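Local atomic coordinates of CD38 molecule (Bos taurus, PDB entry 3KOU), a protein that is an ectoenzyme of the ADP-ribosyl cyclase family, built from a bundle of helices and a parallel beta-sheet with a ligand pocket between them and tied by disulfides. Residues 86-91 and 179-184; 149-154 and 184-189. All coordinates share one frame; numbering follows the deposited sequence.

Contact 1. Residues 86-91 and 179-184; sequences FWSKTK and SMSIFG. With 2NF ([[(2R,3S,4R,5R)-5-(6-aminopurin-9-yl)-3,4-dihydroxyoxolan-2-yl]methoxy-hydroxyphosphoryl] [(2R,3S,4R,5R)-5-(3-carbamoylpyridin-1-ium-1yl)- 3-fluoro-,4- hydroxyoxolan-2-yl]methyl phosphate), chain E; NAG (2-acetamido-2-deoxy-beta-D-glucopyranose), chain C.
The rings of Phe86 and Phe183 meet across this contact obliquely, with centroids 6.0 Å apart and planes 52° apart. Their nearest approach is Phe86 CB to Phe183 CE1 at 3.8 Å, a carbon contact that sets the flank of one side chain against the ring of the other. At the edge of the Phe86 ring, near its plane, lies hydroxyl O3D of 2NF. Trp87 turns the other way: one face of its indole backs onto Lys91 CA and the opposite face carries the fluorinated ribose of 2NF.

The polar side illustrates how the first turn of a helix and a residue of the facing segment can share one phosphate. Ser88 OG, held anti to its own N (chi1 -162°), gives a 2.8 Å hydrogen bond to 2NF O1N. The same oxygen receives Phe183 N at 3.0 Å, while Ile182 N reaches 2NF O2N at 2.9 Å. These two amides belong to the first turn of a helix, whose positive end would probably help hold the anionic group. Ser181 is the N-cap, its OG accepting from Gly184 N at 2.9 Å and also hydrogen-bonded to Asp178 O, which fixes the turn that presents the amides. The second phosphate is taken by Lys89, whose NZ lies 2.9 Å from 2NF O1A and forms a salt bridge with Asp178. An almost straight bond (171°) from Trp87 N holds 2NF O3D at 2.8 Å.

Strand 85-88 is an outermost strand of the four-stranded parallel sheet and runs beside strand 164-170, on which Phe86 and Phe183 both rest at Val167. Residues 86-89 and 181-183 belong to the 2NF pocket, and the first turn of helix 182-187 meets this outer strand through Phe183, with 2NF held alongside.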
loop_
_atom_site.group_PDB
_atom_site.type_symbol
_atom_site.label_atom_id
_atom_site.label_comp_id
_atom_site.label_asym_id
_atom_site.label_seq_id
_atom_site.Cartn_x
_atom_site.Cartn_y
_atom_site.Cartn_z
ATOM N N PHE A 86 2.258 8.411 0.064
ATOM C CA PHE A 86 2.171 7.416 -0.994
ATOM C C PHE A 86 3.574 7.186 -1.568
ATOM O O PHE A 86 4.467 8.019 -1.394
ATOM C CB PHE A 86 1.226 7.905 -2.124
ATOM C CG PHE A 86 -0.203 8.078 -1.684
ATOM C CD1 PHE A 86 -1.094 7.013 -1.724
ATOM C CD2 PHE A 86 -0.648 9.298 -1.208
ATOM C CE1 PHE A 86 -2.406 7.174 -1.306
ATOM C CE2 PHE A 86 -1.966 9.464 -0.793
ATOM C CZ PHE A 86 -2.839 8.413 -0.849
ATOM N N TRP A 87 3.763 6.060 -2.253
ATOM C CA TRP A 87 5.033 5.740 -2.912
ATOM C C TRP A 87 4.791 4.836 -4.121
ATOM O O TRP A 87 3.776 4.146 -4.194
ATOM C CB TRP A 87 6.013 5.068 -1.945
ATOM C CG TRP A 87 5.507 3.781 -1.365
ATOM C CD1 TRP A 87 4.812 3.624 -0.196
ATOM C CD2 TRP A 87 5.663 2.474 -1.915
ATOM N NE1 TRP A 87 4.523 2.292 0.011
ATOM C CE2 TRP A 87 5.033 1.569 -1.033
ATOM C CE3 TRP A 87 6.277 1.977 -3.073
ATOM C CZ2 TRP A 87 4.999 0.205 -1.270
ATOM C CZ3 TRP A 87 6.239 0.622 -3.299
ATOM C CH2 TRP A 87 5.610 -0.250 -2.401
ATOM N N SER A 88 5.711 4.860 -5.083
ATOM C CA SER A 88 5.646 3.958 -6.239
ATOM C C SER A 88 7.072 3.789 -6.775
ATOM O O SER A 88 7.703 4.779 -7.141
ATOM C CB SER A 88 4.715 4.561 -7.316
ATOM O OG SER A 88 4.290 3.577 -8.261
ATOM N N LYS A 89 7.586 2.552 -6.753
ATOM C CA LYS A 89 8.937 2.235 -7.226
ATOM C C LYS A 89 10.006 2.812 -6.310
ATOM O O LYS A 89 11.168 2.927 -6.709
ATOM C CB LYS A 89 9.187 2.752 -8.660
ATOM C CG LYS A 89 7.982 2.751 -9.585
ATOM C CD LYS A 89 7.527 1.345 -9.902
ATOM C CE LYS A 89 6.333 1.377 -10.866
ATOM N NZ LYS A 89 5.797 0.004 -11.063
ATOM N N THR A 90 9.613 3.171 -5.086
ATOM C CA THR A 90 10.511 3.837 -4.154
ATOM C C THR A 90 10.347 3.244 -2.752
ATOM O O THR A 90 10.502 3.936 -1.742
ATOM C CB THR A 90 10.211 5.337 -4.085
ATOM O OG1 THR A 90 8.848 5.540 -3.663
ATOM C CG2 THR A 90 10.433 6.011 -5.452
ATOM N N LYS A 91 10.047 1.952 -2.687
ATOM C CA LYS A 91 9.635 1.353 -1.413
ATOM C C LYS A 91 10.600 1.667 -0.269
ATOM O O LYS A 91 10.207 2.223 0.746
ATOM C CB LYS A 91 9.460 -0.152 -1.549
ATOM C CG LYS A 91 8.629 -0.767 -0.422
ATOM C CD LYS A 91 8.487 -2.263 -0.649
ATOM C CE LYS A 91 9.799 -2.876 -1.130
ATOM N NZ LYS A 91 10.878 -2.821 -0.097
ATOM N N SER A 179 1.063 4.586 -14.926
ATOM C CA SER A 179 -0.399 4.575 -14.854
ATOM C C SER A 179 -1.007 3.189 -14.575
ATOM O O SER A 179 -2.190 3.078 -14.266
ATOM C CB SER A 179 -1.022 5.201 -16.106
ATOM O OG SER A 179 -0.799 4.371 -17.214
ATOM N N MET A 180 -0.187 2.147 -14.651
ATOM C CA MET A 180 -0.664 0.810 -14.361
ATOM C C MET A 180 -0.289 0.358 -12.952
ATOM O O MET A 180 -0.703 -0.716 -12.513
ATOM C CB MET A 180 -0.132 -0.172 -15.398
ATOM C CG MET A 180 -0.703 0.060 -16.790
ATOM S SD MET A 180 -0.280 -1.284 -17.900
ATOM C CE MET A 180 1.502 -1.250 -17.769
ATOM N N SER A 181 0.487 1.179 -12.244
ATOM C CA SER A 181 0.879 0.851 -10.868
ATOM C C SER A 181 -0.340 0.969 -9.981
ATOM O O SER A 181 -1.356 1.504 -10.394
ATOM C CB SER A 181 1.972 1.801 -10.357
ATOM O OG SER A 181 1.487 3.139 -10.257
ATOM N N ILE A 182 -0.251 0.467 -8.756
ATOM C CA ILE A 182 -1.321 0.701 -7.807
ATOM C C ILE A 182 -1.503 2.205 -7.535
ATOM O O ILE A 182 -2.625 2.679 -7.408
ATOM C CB ILE A 182 -1.100 -0.079 -6.508
ATOM C CG1 ILE A 182 -1.191 -1.585 -6.794
ATOM C CG2 ILE A 182 -2.109 0.347 -5.415
ATOM C CD1 ILE A 182 -0.877 -2.444 -5.586
ATOM N N PHE A 183 -0.407 2.945 -7.432
ATOM C CA PHE A 183 -0.519 4.383 -7.224
ATOM C C PHE A 183 -1.278 5.021 -8.389
ATOM O O PHE A 183 -2.149 5.872 -8.179
ATOM C CB PHE A 183 0.856 5.058 -7.035
ATOM C CG PHE A 183 0.766 6.573 -6.921
ATOM C CD1 PHE A 183 0.189 7.158 -5.811
ATOM C CD2 PHE A 183 1.208 7.390 -7.952
ATOM C CE1 PHE A 183 0.064 8.537 -5.699
ATOM C CE2 PHE A 183 1.065 8.790 -7.865
ATOM C CZ PHE A 183 0.515 9.352 -6.723
ATOM N N GLY A 184 -0.969 4.595 -9.608
ATOM C CA GLY A 184 -1.563 5.225 -10.788
ATOM C C GLY A 184 -2.983 4.755 -11.080
ATOM O O GLY A 184 -3.821 5.529 -11.541
HETATM C C1D 2NF E . -0.633 1.807 -2.413
HETATM C C2D 2NF E . 0.263 2.635 -1.511
HETATM F F2D 2NF E . -0.288 3.430 -0.636
HETATM C C3D 2NF E . 1.391 3.100 -2.402
HETATM O O3D 2NF E . 1.506 4.460 -2.368
HETATM O O4D 2NF E . 0.152 1.499 -3.537
HETATM C C4D 2NF E . 1.194 2.353 -3.727
HETATM C C5D 2NF E . 2.393 1.665 -4.311
HETATM O O5D 2NF E . 2.242 0.495 -5.098
HETATM P PN 2NF E . 2.714 0.626 -6.565
HETATM O O1N 2NF E . 2.373 1.980 -6.887
HETATM O O2N 2NF E . 2.141 -0.398 -7.312
HETATM O O3 2NF E . 4.260 0.573 -6.452
HETATM P PA 2NF E . 5.247 -0.500 -7.025
HETATM O O1A 2NF E . 5.037 -0.613 -8.375
HETATM O O2A 2NF E . 4.836 -1.706 -6.355
HETATM O O5B 2NF E . 6.581 -0.096 -6.684
HETATM C C1 NAG C . 14.599 3.665 -8.610
HETATM C C2 NAG C . 15.135 3.516 -7.178
HETATM C C3 NAG C . 16.286 2.493 -7.165
HETATM C C4 NAG C . 15.979 1.200 -7.934
HETATM C C5 NAG C . 15.385 1.542 -9.297
HETATM C C6 NAG C . 14.935 0.302 -10.092
HETATM C C7 NAG C . 14.926 5.475 -5.709
HETATM C C8 NAG C . 15.417 6.858 -5.411
HETATM N N2 NAG C . 15.614 4.796 -6.646
HETATM O O3 NAG C . 16.685 2.216 -5.837
HETATM O O4 NAG C . 17.180 0.431 -8.103
HETATM O O5 NAG C . 14.254 2.373 -9.090
HETATM O O6 NAG C . 14.075 -0.502 -9.308
HETATM O O7 NAG C . 13.953 5.014 -5.106
#

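Contact 2. Residues 149-154 and 184-189; sequences FWEVLS and GRVEAP. With 2NF ([[(2R,3S,4R,5R)-5-(6-aminopurin-9-yl)-3,4-dihydroxyoxolan-2-yl]methoxy-hydroxyphosphoryl] [(2R,3S,4R,5R)-5-(3-carbamoylpyridin-1-ium-1yl)- 3-fluoro-,4- hydroxyoxolan-2-yl]methyl phosphate), chain E.
Glu151 OE1 is gripped by both terminal nitrogens of Arg185, NH2 at 2.8 Å and NH1 at 2.9 Å, in an end-on salt bridge that converges on a single oxygen. That oxygen lies close to the guanidinium plane, yet the carboxylate is turned 55° from it; Glu151 OE1 offers its syn lone pair to NH1, whereas NH2 meets it on the syn side but tilted out of the carboxylate plane. A bend in the Arg185 chain at chi3 (-60°) brings the group round to the acid, and its NE is bonded to Met180 O.

Beside the bridge Val186 touches the facing helix with both branches: CG1 lies 3.7 Å from Glu151 O and CG2 meets Glu151 OE1. Deeper in, Ser154 OG is 3.2 Å from Glu187 OE2, with a bond of its own to Trp150 O at 2.7 Å. Trp150 O also accepts Ser154 N, the two donors arriving from opposite faces of its plane, so the hydroxyl is tied to its own helix. Glu187 OE2 is covalently joined to 2NF C1D at 1.6 Å, consistent with a nucleophile trapped as an adduct. Ser154 OG stands 3.1 Å from that ribose carbon and so lines the same site.

In fold terms the contact joins helix 145-160 to helix 182-187. Leu106 flanks Ser154 and Trp150, helix 110-115 packs against Phe149, Trp150 and Leu153, and Val186 and Glu187 extend the interface to Glu155 and Ala158, farther along helix 145-160.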
loop_
_atom_site.group_PDB
_atom_site.type_symbol
_atom_site.label_atom_id
_atom_site.label_comp_id
_atom_site.label_asym_id
_atom_site.label_seq_id
_atom_site.Cartn_x
_atom_site.Cartn_y
_atom_site.Cartn_z
ATOM N N PHE A 149 -6.330 -8.028 -1.732
ATOM C CA PHE A 149 -6.119 -7.330 -0.462
ATOM C C PHE A 149 -5.402 -5.996 -0.673
ATOM O O PHE A 149 -5.846 -4.956 -0.183
ATOM C CB PHE A 149 -5.317 -8.200 0.531
ATOM C CG PHE A 149 -4.892 -7.459 1.774
ATOM C CD1 PHE A 149 -5.731 -7.405 2.890
ATOM C CD2 PHE A 149 -3.664 -6.820 1.831
ATOM C CE1 PHE A 149 -5.339 -6.713 4.053
ATOM C CE2 PHE A 149 -3.253 -6.129 3.004
ATOM C CZ PHE A 149 -4.104 -6.094 4.107
ATOM N N TRP A 150 -4.290 -6.008 -1.392
ATOM C CA TRP A 150 -3.516 -4.783 -1.502
ATOM C C TRP A 150 -4.292 -3.738 -2.311
ATOM O O TRP A 150 -4.253 -2.561 -2.008
ATOM C CB TRP A 150 -2.092 -5.045 -2.026
ATOM C CG TRP A 150 -1.206 -5.634 -0.942
ATOM C CD1 TRP A 150 -0.732 -6.907 -0.881
ATOM C CD2 TRP A 150 -0.750 -4.980 0.264
ATOM N NE1 TRP A 150 0.001 -7.088 0.267
ATOM C CE2 TRP A 150 0.013 -5.920 0.982
ATOM C CE3 TRP A 150 -0.890 -3.686 0.781
ATOM C CZ2 TRP A 150 0.631 -5.613 2.195
ATOM C CZ3 TRP A 150 -0.288 -3.383 1.977
ATOM C CH2 TRP A 150 0.458 -4.344 2.683
ATOM N N GLU A 151 -5.084 -4.169 -3.236
ATOM C CA GLU A 151 -5.876 -3.259 -4.004
ATOM C C GLU A 151 -6.993 -2.583 -3.228
ATOM O O GLU A 151 -7.202 -1.432 -3.360
ATOM C CB GLU A 151 -6.440 -3.927 -5.208
ATOM C CG GLU A 151 -5.335 -4.416 -6.059
ATOM C CD GLU A 151 -5.596 -4.241 -7.489
ATOM O OE1 GLU A 151 -5.012 -3.319 -8.077
ATOM O OE2 GLU A 151 -6.383 -5.040 -8.029
ATOM N N VAL A 152 -7.696 -3.322 -2.511
ATOM C CA VAL A 152 -8.805 -2.738 -1.774
ATOM C C VAL A 152 -8.290 -1.906 -0.585
ATOM O O VAL A 152 -8.875 -0.865 -0.265
ATOM C CB VAL A 152 -9.876 -3.791 -1.348
ATOM C CG1 VAL A 152 -9.300 -4.833 -0.402
ATOM C CG2 VAL A 152 -11.058 -3.094 -0.704
ATOM N N LEU A 153 -7.206 -2.358 0.062
ATOM C CA LEU A 153 -6.602 -1.574 1.155
ATOM C C LEU A 153 -6.098 -0.234 0.613
ATOM O O LEU A 153 -6.349 0.833 1.220
ATOM C CB LEU A 153 -5.458 -2.322 1.875
ATOM C CG LEU A 153 -5.155 -1.762 3.283
ATOM C CD1 LEU A 153 -6.287 -2.145 4.272
ATOM C CD2 LEU A 153 -3.781 -2.230 3.806
ATOM N N SER A 154 -5.437 -0.294 -0.543
ATOM C CA SER A 154 -4.910 0.894 -1.213
ATOM C C SER A 154 -5.999 1.873 -1.588
ATOM O O SER A 154 -5.822 3.088 -1.457
ATOM C CB SER A 154 -4.119 0.499 -2.467
ATOM O OG SER A 154 -2.919 -0.208 -2.118
ATOM N N GLY A 184 -0.969 4.595 -9.608
ATOM C CA GLY A 184 -1.563 5.225 -10.788
ATOM C C GLY A 184 -2.983 4.755 -11.080
ATOM O O GLY A 184 -3.821 5.529 -11.541
ATOM N N ARG A 185 -3.266 3.490 -10.790
ATOM C CA ARG A 185 -4.554 2.877 -11.134
ATOM C C ARG A 185 -5.591 3.031 -10.061
ATOM O O ARG A 185 -6.773 3.119 -10.338
ATOM C CB ARG A 185 -4.400 1.370 -11.334
ATOM C CG ARG A 185 -3.914 0.936 -12.687
ATOM C CD ARG A 185 -4.059 -0.575 -12.829
ATOM N NE ARG A 185 -3.287 -1.303 -11.819
ATOM C CZ ARG A 185 -3.820 -1.938 -10.782
ATOM N NH1 ARG A 185 -5.138 -1.937 -10.601
ATOM N NH2 ARG A 185 -3.035 -2.572 -9.924
ATOM N N VAL A 186 -5.152 2.996 -8.817
ATOM C CA VAL A 186 -6.081 2.807 -7.722
ATOM C C VAL A 186 -6.041 4.005 -6.793
ATOM O O VAL A 186 -7.086 4.476 -6.333
ATOM C CB VAL A 186 -5.716 1.539 -6.934
ATOM C CG1 VAL A 186 -6.558 1.421 -5.664
ATOM C CG2 VAL A 186 -5.869 0.297 -7.829
ATOM N N GLU A 187 -4.838 4.497 -6.509
ATOM C CA GLU A 187 -4.704 5.516 -5.472
ATOM C C GLU A 187 -5.003 6.930 -5.943
ATOM O O GLU A 187 -5.931 7.560 -5.431
ATOM C CB GLU A 187 -3.357 5.416 -4.745
ATOM C CG GLU A 187 -3.296 4.134 -3.928
ATOM C CD GLU A 187 -1.911 3.736 -3.484
ATOM O OE1 GLU A 187 -0.919 4.376 -3.873
ATOM O OE2 GLU A 187 -1.832 2.740 -2.724
ATOM N N ALA A 188 -4.246 7.404 -6.927
ATOM C CA ALA A 188 -4.447 8.747 -7.469
ATOM C C ALA A 188 -5.905 8.985 -7.926
ATOM O O ALA A 188 -6.492 10.017 -7.615
ATOM C CB ALA A 188 -3.425 9.029 -8.599
ATOM N N PRO A 189 -6.496 8.024 -8.651
ATOM C CA PRO A 189 -7.869 8.212 -9.145
ATOM C C PRO A 189 -8.952 8.184 -8.067
ATOM O O PRO A 189 -10.063 8.646 -8.331
ATOM C CB PRO A 189 -8.057 7.060 -10.159
ATOM C CG PRO A 189 -6.660 6.687 -10.586
ATOM C CD PRO A 189 -5.822 6.895 -9.309
HETATM C C1D 2NF E . -0.633 1.807 -2.413
HETATM C C2D 2NF E . 0.263 2.635 -1.511
HETATM F F2D 2NF E . -0.288 3.430 -0.636
HETATM C C3D 2NF E . 1.391 3.100 -2.402
HETATM O O3D 2NF E . 1.506 4.460 -2.368
HETATM O O4D 2NF E . 0.152 1.499 -3.537
HETATM C C4D 2NF E . 1.194 2.353 -3.727
HETATM C C5D 2NF E . 2.393 1.665 -4.311
HETATM O O5D 2NF E . 2.242 0.495 -5.098
HETATM P PN 2NF E . 2.714 0.626 -6.565
HETATM O O1N 2NF E . 2.373 1.980 -6.887
HETATM O O2N 2NF E . 2.141 -0.398 -7.312
HETATM O O3 2NF E . 4.260 0.573 -6.452
HETATM P PA 2NF E . 5.247 -0.500 -7.025
HETATM O O1A 2NF E . 5.037 -0.613 -8.375
HETATM O O2A 2NF E . 4.836 -1.706 -6.355
HETATM O O5B 2NF E . 6.581 -0.096 -6.684
#

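How the contacts relate
The centres of contact 1 and contact 2 are about 9 Å apart, and helix 182-187 with its shared Gly184 belongs to both. Along the chain their segments alternate: 86-91, 149-154, 179-184, then 184-189. Contact 1 ties the start of that helix to the edge of the parallel sheet, and contact 2 ties its later part to helix 145-160. They also touch directly, through Met180 O to Arg185 NE (2.7 Å) and Phe183 O to Ala188 N (2.9 Å), both probable hydrogen bonds. One short helix thereby bridges the sheet and the helical part, and both contacts line the single pocket that holds 2NF.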